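Side-chain contact in ESAT-6/WXG100 secretion system protein (Streptococcus gallolyticus, PDB 7JQE), which is a membrane subunit of the bacterial type VIIb secretion system, whose extracellular region probably takes part in exporting toxins: residues R155-A158 against I159-L163. Sequence-based numbering, arbitrary orientation.
Sequences RKLA and IKIDL. With EDO (1,2-ethanediol), chain L.
Ile159 sits one helical turn after Arg155, and the two side chains run side by side in the same direction. CB of Ile159 lies 3.7 Å from both Arg155 O and Lys156 O. Its CG1 stands anti to its own carbonyl carbon and beside its own backbone N (chi1 -61°), which brings it to 3.2 Å from Arg155 O. CD1 ends the branch, 3.6 Å from Arg155 O and 4.1 Å from Arg155 CG. Arg155 O also accepts the backbone N-H of Ile159. Beyond the segments, Ile159 packs on Thr480 of helix 462-491 and on Leu141 and Tyr146. On the surface, Leu157 and Ile161 repeat the spacing but cross at a slant, with Leu157 CG 4.0 Å from Ile161 CD1. Asp162 N bonds to Ala158 O at 3.1 Å, less straight than the other three bonds between the segments (150° at the hydrogen). Asp162 OD2 accepts a hydrogen bond from O1 of an ethanediol, probably from the crystallisation liquor, at 2.9 Å. The protein's own partner for OD2 is Tyr146 OH. The contact thus joins helix 152-164 to helix 462-491 through Ile159 and Leu163, and to the preceding loop through the Asp162-Tyr146 bond, while Leu157 and Ile161 pair on the surface.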
loop_
_atom_site.group_PDB
_atom_site.type_symbol
_atom_site.label_atom_id
_atom_site.label_comp_id
_atom_site.label_asym_id
_atom_site.label_seq_id
_atom_site.Cartn_x
_atom_site.Cartn_y
_atom_site.Cartn_z
ATOM N N ARG A 155 -44.968 2.261 -43.452
ATOM C CA ARG A 155 -45.624 2.261 -42.150
ATOM C C ARG A 155 -44.626 1.972 -41.033
ATOM O O ARG A 155 -44.608 2.660 -40.006
ATOM C CB ARG A 155 -46.763 1.240 -42.156
ATOM C CG ARG A 155 -47.671 1.273 -40.939
ATOM C CD ARG A 155 -49.085 0.844 -41.325
ATOM N NE ARG A 155 -49.077 -0.027 -42.498
ATOM C CZ ARG A 155 -49.080 -1.356 -42.449
ATOM N NH1 ARG A 155 -49.100 -1.978 -41.279
ATOM N NH2 ARG A 155 -49.064 -2.063 -43.571
ATOM N N LYS A 156 -43.780 0.955 -41.221
ATOM C CA LYS A 156 -42.756 0.645 -40.226
ATOM C C LYS A 156 -41.831 1.833 -39.994
ATOM O O LYS A 156 -41.465 2.130 -38.851
ATOM C CB LYS A 156 -41.953 -0.578 -40.664
ATOM C CG LYS A 156 -42.584 -1.905 -40.288
ATOM C CD LYS A 156 -41.767 -3.069 -40.825
ATOM C CE LYS A 156 -41.962 -4.314 -39.975
ATOM N NZ LYS A 156 -43.403 -4.643 -39.791
ATOM N N LEU A 157 -41.430 2.520 -41.066
ATOM C CA LEU A 157 -40.572 3.690 -40.908
ATOM C C LEU A 157 -41.251 4.753 -40.052
ATOM O O LEU A 157 -40.637 5.322 -39.141
ATOM C CB LEU A 157 -40.196 4.254 -42.278
ATOM C CG LEU A 157 -39.257 5.464 -42.248
ATOM C CD1 LEU A 157 -37.943 5.111 -41.557
ATOM C CD2 LEU A 157 -39.007 5.999 -43.648
ATOM N N ALA A 158 -42.530 5.026 -40.327
ATOM C CA ALA A 158 -43.257 6.033 -39.561
ATOM C C ALA A 158 -43.360 5.648 -38.089
ATOM O O ALA A 158 -43.259 6.508 -37.207
ATOM C CB ALA A 158 -44.649 6.240 -40.158
ATOM N N ILE A 159 -43.580 4.363 -37.804
ATOM C CA ILE A 159 -43.672 3.913 -36.419
ATOM C C ILE A 159 -42.331 4.082 -35.719
ATOM O O ILE A 159 -42.253 4.621 -34.609
ATOM C CB ILE A 159 -44.158 2.452 -36.360
ATOM C CG1 ILE A 159 -45.553 2.327 -36.981
ATOM C CG2 ILE A 159 -44.151 1.946 -34.921
ATOM C CD1 ILE A 159 -46.036 0.897 -37.148
ATOM N N LYS A 160 -41.254 3.630 -36.363
ATOM C CA LYS A 160 -39.926 3.744 -35.769
ATOM C C LYS A 160 -39.588 5.197 -35.453
ATOM O O LYS A 160 -39.128 5.513 -34.350
ATOM C CB LYS A 160 -38.887 3.132 -36.709
ATOM C CG LYS A 160 -37.451 3.401 -36.316
ATOM C CD LYS A 160 -36.496 2.549 -37.134
ATOM C CE LYS A 160 -36.709 1.066 -36.861
ATOM N NZ LYS A 160 -35.726 0.207 -37.582
ATOM N N ILE A 161 -39.819 6.099 -36.408
ATOM C CA ILE A 161 -39.503 7.508 -36.193
ATOM C C ILE A 161 -40.287 8.061 -35.010
ATOM O O ILE A 161 -39.782 8.895 -34.249
ATOM C CB ILE A 161 -39.765 8.318 -37.475
ATOM C CG1 ILE A 161 -38.782 7.908 -38.572
ATOM C CG2 ILE A 161 -39.678 9.809 -37.189
ATOM C CD1 ILE A 161 -38.939 8.688 -39.855
ATOM N N ASP A 162 -41.531 7.610 -34.835
ATOM C CA ASP A 162 -42.324 8.079 -33.701
ATOM C C ASP A 162 -41.795 7.525 -32.383
ATOM O O ASP A 162 -41.819 8.218 -31.359
ATOM C CB ASP A 162 -43.793 7.704 -33.888
ATOM C CG ASP A 162 -44.546 8.700 -34.751
ATOM O OD1 ASP A 162 -44.151 9.884 -34.783
ATOM O OD2 ASP A 162 -45.540 8.299 -35.394
ATOM N N LEU A 163 -41.320 6.278 -32.380
ATOM C CA LEU A 163 -40.829 5.683 -31.141
ATOM C C LEU A 163 -39.516 6.318 -30.700
ATOM O O LEU A 163 -39.302 6.542 -29.503
ATOM C CB LEU A 163 -40.668 4.173 -31.311
ATOM C CG LEU A 163 -41.980 3.386 -31.355
ATOM C CD1 LEU A 163 -41.762 1.960 -31.842
ATOM C CD2 LEU A 163 -42.631 3.387 -29.982
HETATM C C1 EDO L . -46.688 11.192 -37.065
HETATM O O1 EDO L . -47.478 10.156 -36.471
HETATM C C2 EDO L . -46.778 11.095 -38.583
HETATM O O2 EDO L . -46.016 12.154 -39.177
#